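Local coordinates for protein dihydrodipicolinate synthase (Agrobacterium tumefaciens, PDB 3B4U) that probably catalyses the condensation of pyruvate with aspartate semialdehyde, the step that commits carbon to lysine synthesis, at residues T12-T17 with T261-V266; L149-V154 with E179-E184; F5-A10 with N36-V41. All blocks are in the same frame, centred on the assembly; numbering follows the deposited sequence. Where two conformers were deposited one is given.

Starting from the N terminus, the chain lays down strand 6-10, within 5-10, as the first of a TIM barrel and runs straight on into 12-17, the first half of contact 1. After helix 23-35 it returns as 36-41 and closes contact 3, bringing strand 40-43 beside strand 6-10 and completing the first beta-alpha-beta unit. Contact 1 is then still open, so the two cross. Contact 2, helix against helix on the barrel's outside, opens and closes within the long span of contact 1, which ends only when 261-266, among the C-terminal helices, comes back to the first loop. Contacts 1 and 2 lie on opposite sides of the chain's centre.

Contact 1 of 3, residues T12-T17 with T261-V266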
ATOM      1  N   THR B  12       5.075 -18.468   5.466  1.00  5.30           N
ATOM      2  CA  THR B  12       4.601 -18.481   4.090  1.00  5.68           C
ATOM      3  C   THR B  12       3.125 -18.901   4.042  1.00  6.11           C
ATOM      4  O   THR B  12       2.649 -19.686   4.865  1.00  6.89           O
ATOM      5  CB  THR B  12       5.488 -19.430   3.265  1.00  6.40           C
ATOM      6  OG1 THR B  12       5.704 -20.659   3.977  1.00  6.68           O
ATOM      7  CG2 THR B  12       6.847 -18.801   2.985  1.00  6.87           C
ATOM      8  N   THR B  13       2.443 -18.384   3.024  1.00  5.86           N
ATOM      9  CA  THR B  13       1.022 -18.625   2.819  1.00  6.01           C
ATOM     10  C   THR B  13       0.883 -19.509   1.593  1.00  6.38           C
ATOM     11  O   THR B  13       1.273 -19.085   0.505  1.00  6.77           O
ATOM     12  CB  THR B  13       0.262 -17.318   2.606  1.00  6.13           C
ATOM     13  OG1 THR B  13       0.445 -16.457   3.743  1.00  6.60           O
ATOM     14  CG2 THR B  13      -1.230 -17.569   2.417  1.00  7.23           C
ATOM     15  N   PRO B  14       0.325 -20.729   1.731  1.00  6.99           N
ATOM     16  CA  PRO B  14       0.175 -21.622   0.594  1.00  7.31           C
ATOM     17  C   PRO B  14      -1.128 -21.371  -0.138  1.00  7.41           C
ATOM     18  O   PRO B  14      -2.163 -21.205   0.492  1.00  7.74           O
ATOM     19  CB  PRO B  14       0.189 -23.014   1.236  1.00  7.30           C
ATOM     20  CG  PRO B  14      -0.448 -22.807   2.590  1.00  6.99           C
ATOM     21  CD  PRO B  14      -0.117 -21.360   2.981  1.00  7.42           C
ATOM     22  N   PHE B  15      -1.072 -21.395  -1.465  1.00  7.93           N
ATOM     23  CA  PHE B  15      -2.243 -21.219  -2.320  1.00  8.51           C
ATOM     24  C   PHE B  15      -2.515 -22.470  -3.149  1.00 10.32           C
ATOM     25  O   PHE B  15      -1.605 -23.076  -3.688  1.00 12.14           O
ATOM     26  CB  PHE B  15      -2.067 -20.039  -3.268  1.00  8.94           C
ATOM     27  CG  PHE B  15      -1.711 -18.780  -2.559  1.00  7.35           C
ATOM     28  CD1 PHE B  15      -2.652 -18.112  -1.776  1.00  8.13           C
ATOM     29  CD2 PHE B  15      -0.425 -18.255  -2.644  1.00  8.00           C
ATOM     30  CE1 PHE B  15      -2.314 -16.946  -1.076  1.00  8.09           C
ATOM     31  CE2 PHE B  15      -0.099 -17.108  -1.963  1.00  7.92           C
ATOM     32  CZ  PHE B  15      -1.037 -16.459  -1.179  1.00  8.00           C
ATOM     33  N   LYS B  16      -3.793 -22.809  -3.267  1.00 11.65           N
ATOM     34  CA  LYS B  16      -4.235 -23.874  -4.190  1.00 13.85           C
ATOM     35  C   LYS B  16      -4.161 -23.402  -5.618  1.00 14.44           C
ATOM     36  O   LYS B  16      -3.968 -22.235  -5.879  1.00 15.20           O
ATOM     37  CB  LYS B  16      -5.671 -24.236  -3.876  1.00 14.06           C
ATOM     38  CG  LYS B  16      -5.861 -24.754  -2.480  1.00 13.98           C
ATOM     39  CD  LYS B  16      -7.287 -25.257  -2.274  1.00 17.02           C
ATOM     40  CE  LYS B  16      -7.526 -25.562  -0.827  1.00 19.31           C
ATOM     41  NZ  LYS B  16      -6.720 -26.739  -0.410  1.00 26.77           N
ATOM     42  N   THR B  17      -4.316 -24.335  -6.573  1.00 16.36           N
ATOM     43  CA  THR B  17      -4.249 -23.996  -7.993  1.00 17.16           C
ATOM     44  C   THR B  17      -5.274 -22.954  -8.363  1.00 17.17           C
ATOM     45  O   THR B  17      -4.979 -22.091  -9.194  1.00 19.07           O
ATOM     46  CB  THR B  17      -4.442 -25.232  -8.890  1.00 17.84           C
ATOM     47  OG1 THR B  17      -3.468 -26.218  -8.520  1.00 21.16           O
ATOM     48  CG2 THR B  17      -4.278 -24.867 -10.382  1.00 19.14           C
ATOM     49  N   THR B 261       4.662 -29.799  -2.726  1.00 12.65           N
ATOM     50  CA  THR B 261       4.639 -29.051  -3.969  1.00 13.39           C
ATOM     51  C   THR B 261       3.809 -27.764  -3.891  1.00 13.19           C
ATOM     52  O   THR B 261       3.999 -26.888  -4.726  1.00 14.85           O
ATOM     53  CB  THR B 261       4.093 -29.922  -5.133  1.00 14.59           C
ATOM     54  OG1 THR B 261       2.789 -30.356  -4.780  1.00 16.54           O
ATOM     55  CG2 THR B 261       4.987 -31.131  -5.368  1.00 18.01           C
ATOM     56  N   ILE B 262       2.898 -27.683  -2.928  1.00 12.33           N
ATOM     57  CA  ILE B 262       1.970 -26.545  -2.847  1.00 12.96           C
ATOM     58  C   ILE B 262       2.687 -25.189  -2.821  1.00 13.26           C
ATOM     59  O   ILE B 262       2.191 -24.207  -3.364  1.00 15.53           O
ATOM     60  CB  ILE B 262       1.014 -26.707  -1.646  1.00 13.87           C
ATOM     61  CG1 ILE B 262      -0.211 -25.771  -1.724  1.00 15.84           C
ATOM     62  CG2 ILE B 262       1.731 -26.524  -0.321  1.00 14.36           C
ATOM     63  CD1 ILE B 262      -1.334 -26.370  -2.495  1.00 17.87           C
ATOM     64  N   TRP B 263       3.884 -25.124  -2.249  1.00 11.45           N
ATOM     65  CA  TRP B 263       4.517 -23.844  -1.947  1.00 12.26           C
ATOM     66  C   TRP B 263       4.990 -23.121  -3.160  1.00 14.21           C
ATOM     67  O   TRP B 263       5.205 -21.930  -3.051  1.00 14.79           O
ATOM     68  CB  TRP B 263       5.663 -24.044  -0.958  1.00 10.96           C
ATOM     69  CG  TRP B 263       5.167 -24.666   0.273  1.00  9.47           C
ATOM     70  CD1 TRP B 263       5.254 -25.976   0.607  1.00 10.45           C
ATOM     71  CD2 TRP B 263       4.413 -24.024   1.315  1.00  9.14           C
ATOM     72  NE1 TRP B 263       4.609 -26.204   1.784  1.00  9.92           N
ATOM     73  CE2 TRP B 263       4.077 -25.016   2.244  1.00 10.07           C
ATOM     74  CE3 TRP B 263       4.011 -22.695   1.566  1.00  8.96           C
ATOM     75  CZ2 TRP B 263       3.336 -24.734   3.387  1.00 10.78           C
ATOM     76  CZ3 TRP B 263       3.276 -22.417   2.694  1.00  9.35           C
ATOM     77  CH2 TRP B 263       2.955 -23.421   3.607  1.00  9.69           C
ATOM     78  N   SER B 264       5.062 -23.814  -4.311  1.00 16.24           N
ATOM     79  CA  SER B 264       5.512 -23.234  -5.576  1.00 17.22           C
ATOM     80  C   SER B 264       4.768 -21.938  -5.835  1.00 16.39           C
ATOM     81  O   SER B 264       5.409 -20.851  -5.966  1.00 18.12           O
ATOM     82  CB  SER B 264       5.429 -24.257  -6.741  1.00 18.73           C
ATOM     83  OG  SER B 264       4.182 -24.925  -6.766  1.00 25.03           O
ATOM     84  N   ASP B 265       3.450 -22.075  -5.784  1.00 13.23           N
ATOM     85  CA  ASP B 265       2.531 -21.051  -6.222  1.00 12.10           C
ATOM     86  C   ASP B 265       2.606 -19.791  -5.360  1.00  9.02           C
ATOM     87  O   ASP B 265       2.646 -19.853  -4.121  1.00  9.31           O
ATOM     88  CB  ASP B 265       1.089 -21.582  -6.247  1.00 13.89           C
ATOM     89  CG  ASP B 265       0.787 -22.448  -7.462  1.00 19.19           C
ATOM     90  OD1 ASP B 265       1.663 -22.561  -8.332  1.00 23.19           O
ATOM     91  OD2 ASP B 265      -0.317 -23.022  -7.494  1.00 22.70           O
ATOM     92  N   VAL B 266       2.607 -18.654  -6.039  1.00  7.98           N
ATOM     93  CA  VAL B 266       2.541 -17.360  -5.398  1.00  7.91           C
ATOM     94  C   VAL B 266       1.354 -16.621  -5.941  1.00  6.87           C
ATOM     95  O   VAL B 266       0.827 -16.946  -7.009  1.00  8.83           O
ATOM     96  CB  VAL B 266       3.826 -16.522  -5.634  1.00  8.26           C
ATOM     97  CG1 VAL B 266       5.018 -17.172  -4.910  1.00 11.55           C
ATOM     98  CG2 VAL B 266       4.115 -16.312  -7.120  1.00 10.32           C
TER
HETATM   99  O   HOH W   1       1.641 -21.713  -2.429  1.00  8.26           O
HETATM  100  O   HOH W   2      -0.818 -24.730  -5.686  1.00 21.44           O
HETATM  101  O   HOH W   3      -2.014 -20.805  -7.032  1.00 20.11           O
HETATM  102  O   HOH W   4      -2.153 -21.324  -9.790  1.00 21.37           O
HETATM  103  O   HOH W   5      -1.020 -25.722  -8.458  1.00 36.48           O
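Residues 12-16 run extended, though not as a regular strand, past the turn of 261-266, whose first four residues have helical angles; the CA atoms of Pro14 and Trp263 come within 5.5 Å. Pro14 lays its ring over one face of the indole: its CB stands 3.8 Å from the centroid of the Trp263 six-membered ring, a CH-pi contact. The compact, rigid proline ring, its C-H bonds polarised by the adjoining nitrogen, suits the electron-rich indole face. Thr12 approaches at about a right angle, its OG1 3.3 Å from Trp263 CZ3 in van der Waals contact; its hydrogen bond is made outside the two segments, and the indole NE1 is held by Glu260. Ile262 CB points toward 12-17, and with CG1 anti to the backbone N (chi1 -164°) its CD1 reaches the Phe15 carbonyl, 3.5 Å from Phe15 O. The contact joins the loop after the first strand of the TIM barrel to a loop between helices 246-258 and 275-289. No direct hydrogen bond crosses it; water does that work. One water accepts from Phe15 N at 2.9 Å and donates to Ile262 O and Asp265 O, so both of its protons are used. Asp265 O also sits at the edge of the Phe15 ring and receives Lys251 NZ. At the outer end Asp265 OD2 gathers several waters, as a carboxylate beside solvent can.

Contact 2 of 3, residues L149-V154 with E179-E184; sequences LSVELV and ERLLKE
The guanidinium of Arg180 carries Val151 on one face and Glu152 at its edge. Both valine methyls lie against that face, Val151 CG2 closest at 3.1 Å from Arg180 NH1. At the edge, Arg180 NH2 donates to Glu152 OE2 over 2.9 Å in a salt bridge; the bond is bent (142° at the hydrogen) and reaches the oxygen from above the carboxylate plane, the two planes being 38° apart. A bend at chi3 (70°) brings the arginine's flat end to Val151, and Glu152 folds at its chi2 to meet it. Both charged residues have a second conformer. Two waters join the polar rim: one accepts from Val151 N at 3.0 Å and more weakly from Arg180 NH1, and the other donates to Glu152 OE1 at 2.5 Å. Deeper in, the interface turns apolar, with Leu181 CD2 4.0 Å from both Val151 CG2 and Val154 CG2. Short, beta-branched valines allow close approach, the CA atoms of Val151 and Leu181 lying 6.0 Å apart. Ser150 is the N-cap of helix 151-160, its OG accepting from Leu153 N at 2.9 Å and bonded also to Asp115. Val154 and Leu181 both also touch Val168 of strand 165-170. With one ion pair at the exposed rim and aliphatic side chains toward the intervening strand, the two pack as successive helices of a TIM barrel's outer layer do.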
ATOM      1  N   LEU B 149      11.568   3.983   9.644  1.00  7.46           N
ATOM      2  CA  LEU B 149      11.237   4.375  11.010  1.00  7.83           C
ATOM      3  C   LEU B 149      12.533   4.736  11.715  1.00  7.48           C
ATOM      4  O   LEU B 149      13.307   3.878  12.118  1.00  8.18           O
ATOM      5  CB  LEU B 149      10.483   3.258  11.730  1.00  7.34           C
ATOM      6  CG  LEU B 149       9.259   2.681  11.016  1.00  7.08           C
ATOM      7  CD1 LEU B 149       8.625   1.582  11.857  1.00  7.81           C
ATOM      8  CD2 LEU B 149       8.270   3.765  10.648  1.00  8.92           C
ATOM      9  N   SER B 150      12.788   6.017  11.844  1.00  7.45           N
ATOM     10  CA  SER B 150      14.033   6.478  12.420  1.00  7.99           C
ATOM     11  C   SER B 150      14.153   6.098  13.888  1.00  8.27           C
ATOM     12  O   SER B 150      13.160   5.868  14.575  1.00  7.91           O
ATOM     13  CB  SER B 150      14.160   7.989  12.272  1.00  8.71           C
ATOM     14  OG  SER B 150      13.252   8.633  13.144  1.00  9.02           O
ATOM     15  N   VAL B 151      15.388   6.055  14.374  1.00  8.78           N
ATOM     16  CA  VAL B 151      15.623   5.850  15.796  1.00  9.22           C
ATOM     17  C   VAL B 151      14.878   6.889  16.620  1.00  8.87           C
ATOM     18  O   VAL B 151      14.263   6.577  17.641  1.00  8.79           O
ATOM     19  CB  VAL B 151      17.140   5.845  16.111  1.00  9.87           C
ATOM     20  CG1 VAL B 151      17.379   5.759  17.610  1.00 11.86           C
ATOM     21  CG2 VAL B 151      17.840   4.688  15.358  1.00 12.47           C
ATOM     22  N   GLU B 152      14.885   8.129  16.148  1.00  9.33           N
ATOM     23  CA  GLU B 152      14.221   9.223  16.831  0.50  9.06           C
ATOM     24  C   GLU B 152      12.699   8.979  16.902  1.00  8.87           C
ATOM     25  O   GLU B 152      12.068   9.184  17.942  1.00  8.58           O
ATOM     26  CB  GLU B 152      14.557  10.528  16.108  0.50  9.94           C
ATOM     27  CG  GLU B 152      16.025  10.952  16.252  0.50 11.04           C
ATOM     28  CD  GLU B 152      17.083  10.264  15.322  0.50 12.77           C
ATOM     29  OE1 GLU B 152      16.843   9.456  14.369  0.50 11.01           O
ATOM     30  OE2 GLU B 152      18.261  10.587  15.559  0.50 16.97           O
ATOM     31  N   LEU B 153      12.108   8.539  15.792  1.00  8.28           N
ATOM     32  CA  LEU B 153      10.682   8.221  15.775  1.00  7.99           C
ATOM     33  C   LEU B 153      10.370   7.100  16.739  1.00  7.33           C
ATOM     34  O   LEU B 153       9.400   7.171  17.478  1.00  7.00           O
ATOM     35  CB  LEU B 153      10.246   7.858  14.354  1.00  7.54           C
ATOM     36  CG  LEU B 153       8.771   7.442  14.282  1.00  7.95           C
ATOM     37  CD1 LEU B 153       7.798   8.556  14.701  1.00  9.12           C
ATOM     38  CD2 LEU B 153       8.452   6.963  12.874  1.00 10.07           C
ATOM     39  N   VAL B 154      11.178   6.037  16.718  1.00  6.94           N
ATOM     40  CA  VAL B 154      10.973   4.919  17.661  1.00  7.57           C
ATOM     41  C   VAL B 154      10.984   5.462  19.096  1.00  7.53           C
ATOM     42  O   VAL B 154      10.132   5.101  19.881  1.00  7.71           O
ATOM     43  CB  VAL B 154      11.997   3.821  17.459  1.00  7.62           C
ATOM     44  CG1 VAL B 154      11.910   2.808  18.567  1.00  8.71           C
ATOM     45  CG2 VAL B 154      11.813   3.141  16.091  1.00  7.80           C
ATOM     46  N   GLU B 179      22.270  -0.759  15.545  1.00  9.25           N
ATOM     47  CA  GLU B 179      23.058  -0.619  16.756  1.00 10.65           C
ATOM     48  C   GLU B 179      22.527   0.505  17.668  1.00  9.39           C
ATOM     49  O   GLU B 179      22.587   0.375  18.881  1.00 10.11           O
ATOM     50  CB  GLU B 179      24.544  -0.462  16.417  1.00 12.15           C
ATOM     51  CG  GLU B 179      24.992   0.866  15.952  1.00 15.41           C
ATOM     52  CD  GLU B 179      26.505   0.952  15.840  1.00 17.44           C
ATOM     53  OE1 GLU B 179      27.171   0.221  16.575  1.00 20.93           O
ATOM     54  OE2 GLU B 179      26.983   1.737  15.028  1.00 21.96           O
ATOM     55  N   ARG B 180      22.046   1.603  17.074  1.00  9.83           N
ATOM     56  CA  ARG B 180      21.387   2.691  17.808  0.50 10.48           C
ATOM     57  C   ARG B 180      20.061   2.255  18.396  1.00  9.76           C
ATOM     58  O   ARG B 180      19.726   2.641  19.510  1.00 10.52           O
ATOM     59  CB  ARG B 180      21.152   3.890  16.898  0.50 11.07           C
ATOM     60  CG  ARG B 180      22.427   4.578  16.517  0.50 11.37           C
ATOM     61  CD  ARG B 180      22.184   5.681  15.532  0.50 13.56           C
ATOM     62  NE  ARG B 180      21.479   6.779  16.176  0.50 14.48           N
ATOM     63  CZ  ARG B 180      20.368   7.353  15.729  0.50 17.17           C
ATOM     64  NH1 ARG B 180      19.788   6.956  14.604  0.50 19.83           N
ATOM     65  NH2 ARG B 180      19.829   8.349  16.424  0.50 17.22           N
ATOM     66  N   LEU B 181      19.288   1.449  17.639  1.00  9.44           N
ATOM     67  CA  LEU B 181      18.066   0.891  18.217  1.00  9.54           C
ATOM     68  C   LEU B 181      18.395   0.112  19.467  1.00  8.78           C
ATOM     69  O   LEU B 181      17.665   0.170  20.438  1.00  9.57           O
ATOM     70  CB  LEU B 181      17.295  -0.022  17.241  1.00  9.64           C
ATOM     71  CG  LEU B 181      16.583   0.633  16.073  1.00 10.05           C
ATOM     72  CD1 LEU B 181      15.935  -0.487  15.274  1.00  8.98           C
ATOM     73  CD2 LEU B 181      15.549   1.663  16.526  1.00 11.28           C
ATOM     74  N   LEU B 182      19.468  -0.668  19.452  1.00  9.50           N
ATOM     75  CA  LEU B 182      19.820  -1.445  20.619  1.00 10.37           C
ATOM     76  C   LEU B 182      20.274  -0.561  21.786  1.00 10.98           C
ATOM     77  O   LEU B 182      19.846  -0.776  22.924  1.00 12.51           O
ATOM     78  CB  LEU B 182      20.860  -2.509  20.255  1.00 10.96           C
ATOM     79  CG  LEU B 182      20.329  -3.595  19.300  1.00 11.32           C
ATOM     80  CD1 LEU B 182      21.489  -4.367  18.673  1.00 13.25           C
ATOM     81  CD2 LEU B 182      19.332  -4.536  20.010  1.00 13.72           C
ATOM     82  N   LYS B 183      21.098   0.453  21.513  1.00 11.03           N
ATOM     83  CA  LYS B 183      21.564   1.348  22.596  1.00 11.92           C
ATOM     84  C   LYS B 183      20.482   2.206  23.217  1.00 11.89           C
ATOM     85  O   LYS B 183      20.467   2.428  24.428  1.00 12.12           O
ATOM     86  CB  LYS B 183      22.659   2.269  22.057  1.00 13.32           C
ATOM     87  CG  LYS B 183      23.938   1.558  21.738  1.00 15.69           C
ATOM     88  CD  LYS B 183      24.902   2.517  21.032  1.00 15.65           C
ATOM     89  CE  LYS B 183      26.224   1.895  20.707  1.00 19.87           C
ATOM     90  NZ  LYS B 183      27.125   2.894  20.038  1.00 22.00           N
ATOM     91  N   GLU B 184      19.635   2.762  22.350  1.00 10.79           N
ATOM     92  CA  GLU B 184      18.627   3.701  22.782  1.00 11.44           C
ATOM     93  C   GLU B 184      17.352   3.013  23.195  1.00 10.08           C
ATOM     94  O   GLU B 184      16.667   3.520  24.076  1.00 11.01           O
ATOM     95  CB  GLU B 184      18.320   4.720  21.698  1.00 12.43           C
ATOM     96  CG  GLU B 184      19.485   5.539  21.276  1.00 15.01           C
ATOM     97  CD  GLU B 184      20.021   6.435  22.353  1.00 19.13           C
ATOM     98  OE1 GLU B 184      19.270   6.925  23.230  1.00 20.76           O
ATOM     99  OE2 GLU B 184      21.247   6.623  22.309  1.00 23.09           O
TER
HETATM  100  O   HOH W   6      17.541   6.784  12.353  1.00 20.74           O
HETATM  101  O   HOH W   7      18.565   9.229  12.603  1.00 47.61           O

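Contact 3 of 3, residues F5-A10 with N36-V41; sequences FGLSAA and NGCDSV
Phe5 leads into the strand with its carbonyl O bonded to a water that also reaches Ser40 OG at 2.7 Å. With CG anti to the backbone N, the phenyl ring swings beneath this water, which lies over the ring's centre. Gly6 follows with a positive phi (85°), in a backbone shape where a CB would jam against the carbonyl O of Phe5 and also collide with Asp39 OD2, 3.4 Å from Gly6 CA; glycine meets both demands. That oxygen takes the next peptide hydrogen: Leu7 N donates to the anti lone pair of Asp39 OD2 over 2.9 Å in a nearly straight bond (170°), while Arg222 forms a salt bridge to the same oxygen. Such an aspartate does for the strand's start what a backbone carbonyl would do further on. Leu7 O in turn accepts from Asp39 N at 2.7 Å and, weakly, from Ser40 N. The leucine's CD2 lies against Cys38 SG, and its side chain also touches Val221. From Ser8 the two chains run as parallel neighbours, strands 6-10 and 40-43 of the first beta-alpha-beta unit of the barrel, with helix 23-35 as the crossover. Ser8 and Ser40 point to the same face of the sheet, and their hydroxyls bond at 2.8 Å; Ser8 OG is also bonded to Thr42, so buried polar groups satisfy one another. Ala9 N donates to Ser40 O over 3.2 Å, from 26° above the carbonyl plane, and Ser8 CA makes a CA-H...O contact with the same oxygen. Ala9 turns with Val41 to the other face, the one lined by helix 23-35, where Val41 meets Ala30 and Leu34. There the small methyl of Ala9 CB fits against Cys38 SG at 3.7 Å.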
ATOM      1  N   PHE B   5      11.002 -12.206  22.998  1.00  9.60           N
ATOM      2  CA  PHE B   5      10.218 -12.534  21.819  1.00  9.11           C
ATOM      3  C   PHE B   5      10.639 -13.860  21.196  1.00  8.25           C
ATOM      4  O   PHE B   5       9.786 -14.716  20.901  1.00  9.36           O
ATOM      5  CB  PHE B   5      10.318 -11.377  20.814  1.00  7.76           C
ATOM      6  CG  PHE B   5       9.516 -11.606  19.564  1.00  7.87           C
ATOM      7  CD1 PHE B   5       8.195 -11.229  19.493  1.00  7.51           C
ATOM      8  CD2 PHE B   5      10.080 -12.237  18.468  1.00  7.40           C
ATOM      9  CE1 PHE B   5       7.447 -11.470  18.360  1.00  7.72           C
ATOM     10  CE2 PHE B   5       9.355 -12.457  17.306  1.00  7.26           C
ATOM     11  CZ  PHE B   5       8.024 -12.080  17.266  1.00  7.87           C
ATOM     12  N   GLY B   6      11.932 -14.041  20.974  1.00  7.66           N
ATOM     13  CA  GLY B   6      12.454 -15.290  20.443  1.00  7.86           C
ATOM     14  C   GLY B   6      12.399 -15.346  18.923  1.00  6.79           C
ATOM     15  O   GLY B   6      12.629 -14.356  18.228  1.00  7.83           O
ATOM     16  N   LEU B   7      12.122 -16.537  18.418  1.00  6.73           N
ATOM     17  CA  LEU B   7      12.060 -16.785  16.984  1.00  6.44           C
ATOM     18  C   LEU B   7      10.608 -16.919  16.547  1.00  6.25           C
ATOM     19  O   LEU B   7       9.876 -17.776  17.048  1.00  6.97           O
ATOM     20  CB  LEU B   7      12.822 -18.076  16.621  1.00  6.75           C
ATOM     21  CG  LEU B   7      12.759 -18.438  15.148  1.00  7.32           C
ATOM     22  CD1 LEU B   7      13.303 -17.301  14.249  1.00  8.00           C
ATOM     23  CD2 LEU B   7      13.490 -19.749  14.868  1.00  8.37           C
ATOM     24  N   SER B   8      10.224 -16.117  15.570  1.00  5.86           N
ATOM     25  CA  SER B   8       8.940 -16.276  14.921  1.00  6.21           C
ATOM     26  C   SER B   8       9.171 -16.590  13.445  1.00  6.38           C
ATOM     27  O   SER B   8       9.974 -15.929  12.817  1.00  7.31           O
ATOM     28  CB  SER B   8       8.131 -14.986  15.090  1.00  6.49           C
ATOM     29  OG  SER B   8       6.774 -15.172  14.711  1.00  6.29           O
ATOM     30  N   ALA B   9       8.454 -17.568  12.875  1.00  6.11           N
ATOM     31  CA  ALA B   9       8.494 -17.757  11.432  1.00  6.51           C
ATOM     32  C   ALA B   9       7.732 -16.648  10.764  1.00  6.52           C
ATOM     33  O   ALA B   9       6.597 -16.348  11.159  1.00  6.95           O
ATOM     34  CB  ALA B   9       7.892 -19.087  11.050  1.00  8.29           C
ATOM     35  N   ALA B  10       8.308 -16.043   9.730  1.00  6.11           N
ATOM     36  CA  ALA B  10       7.581 -15.116   8.862  1.00  6.68           C
ATOM     37  C   ALA B  10       6.830 -16.044   7.909  1.00  5.81           C
ATOM     38  O   ALA B  10       7.283 -16.360   6.814  1.00  5.69           O
ATOM     39  CB  ALA B  10       8.564 -14.187   8.109  1.00  7.96           C
ATOM     40  N   ASN B  36       9.724 -27.272  15.327  1.00 10.47           N
ATOM     41  CA  ASN B  36      11.136 -27.257  14.985  1.00 10.87           C
ATOM     42  C   ASN B  36      11.895 -26.084  15.568  1.00 10.26           C
ATOM     43  O   ASN B  36      13.075 -25.930  15.257  1.00 12.37           O
ATOM     44  CB  ASN B  36      11.306 -27.272  13.476  1.00 10.70           C
ATOM     45  CG  ASN B  36      11.004 -28.622  12.875  1.00 11.25           C
ATOM     46  OD1 ASN B  36      11.028 -29.649  13.581  1.00 14.09           O
ATOM     47  ND2 ASN B  36      10.682 -28.645  11.588  1.00 11.29           N
ATOM     48  N   GLY B  37      11.274 -25.255  16.408  1.00  9.78           N
ATOM     49  CA  GLY B  37      12.016 -24.236  17.129  1.00 10.56           C
ATOM     50  C   GLY B  37      11.481 -22.838  17.115  1.00  9.50           C
ATOM     51  O   GLY B  37      12.054 -21.982  17.747  1.00 10.16           O
ATOM     52  N   CYS B  38      10.372 -22.570  16.439  1.00  8.32           N
ATOM     53  CA  CYS B  38       9.785 -21.250  16.549  1.00  8.15           C
ATOM     54  C   CYS B  38       8.997 -21.142  17.843  1.00  7.74           C
ATOM     55  O   CYS B  38       8.235 -22.041  18.221  1.00  9.06           O
ATOM     56  CB  CYS B  38       8.855 -20.950  15.379  1.00  7.72           C
ATOM     57  SG  CYS B  38       9.712 -20.777  13.798  1.00  8.56           S
ATOM     58  N   ASP B  39       9.128 -19.995  18.472  1.00  7.07           N
ATOM     59  CA  ASP B  39       8.311 -19.601  19.609  1.00  7.74           C
ATOM     60  C   ASP B  39       6.922 -19.112  19.207  1.00  7.49           C
ATOM     61  O   ASP B  39       5.986 -19.172  19.979  1.00  8.63           O
ATOM     62  CB  ASP B  39       9.063 -18.516  20.408  1.00  8.36           C
ATOM     63  CG  ASP B  39      10.406 -19.019  20.874  1.00  9.39           C
ATOM     64  OD1 ASP B  39      10.410 -19.971  21.686  1.00 12.79           O
ATOM     65  OD2 ASP B  39      11.466 -18.529  20.461  1.00  9.57           O
ATOM     66  N   SER B  40       6.807 -18.609  17.987  1.00  7.15           N
ATOM     67  CA  SER B  40       5.549 -18.127  17.437  1.00  6.28           C
ATOM     68  C   SER B  40       5.609 -18.203  15.936  1.00  6.07           C
ATOM     69  O   SER B  40       6.655 -18.472  15.352  1.00  6.11           O
ATOM     70  CB  SER B  40       5.274 -16.686  17.904  1.00  7.48           C
ATOM     71  OG  SER B  40       6.205 -15.782  17.344  1.00  7.39           O
ATOM     72  N   VAL B  41       4.471 -17.916  15.309  1.00  5.95           N
ATOM     73  CA  VAL B  41       4.409 -17.707  13.880  1.00  5.75           C
ATOM     74  C   VAL B  41       3.775 -16.370  13.600  1.00  5.61           C
ATOM     75  O   VAL B  41       2.798 -15.977  14.239  1.00  6.34           O
ATOM     76  CB  VAL B  41       3.645 -18.882  13.176  1.00  6.29           C
ATOM     77  CG1 VAL B  41       4.400 -20.207  13.307  1.00  7.83           C
ATOM     78  CG2 VAL B  41       2.188 -19.044  13.678  1.00  8.05           C
TER
HETATM   79  O   HOH W   8       7.438 -14.749  19.481  1.00 14.06           O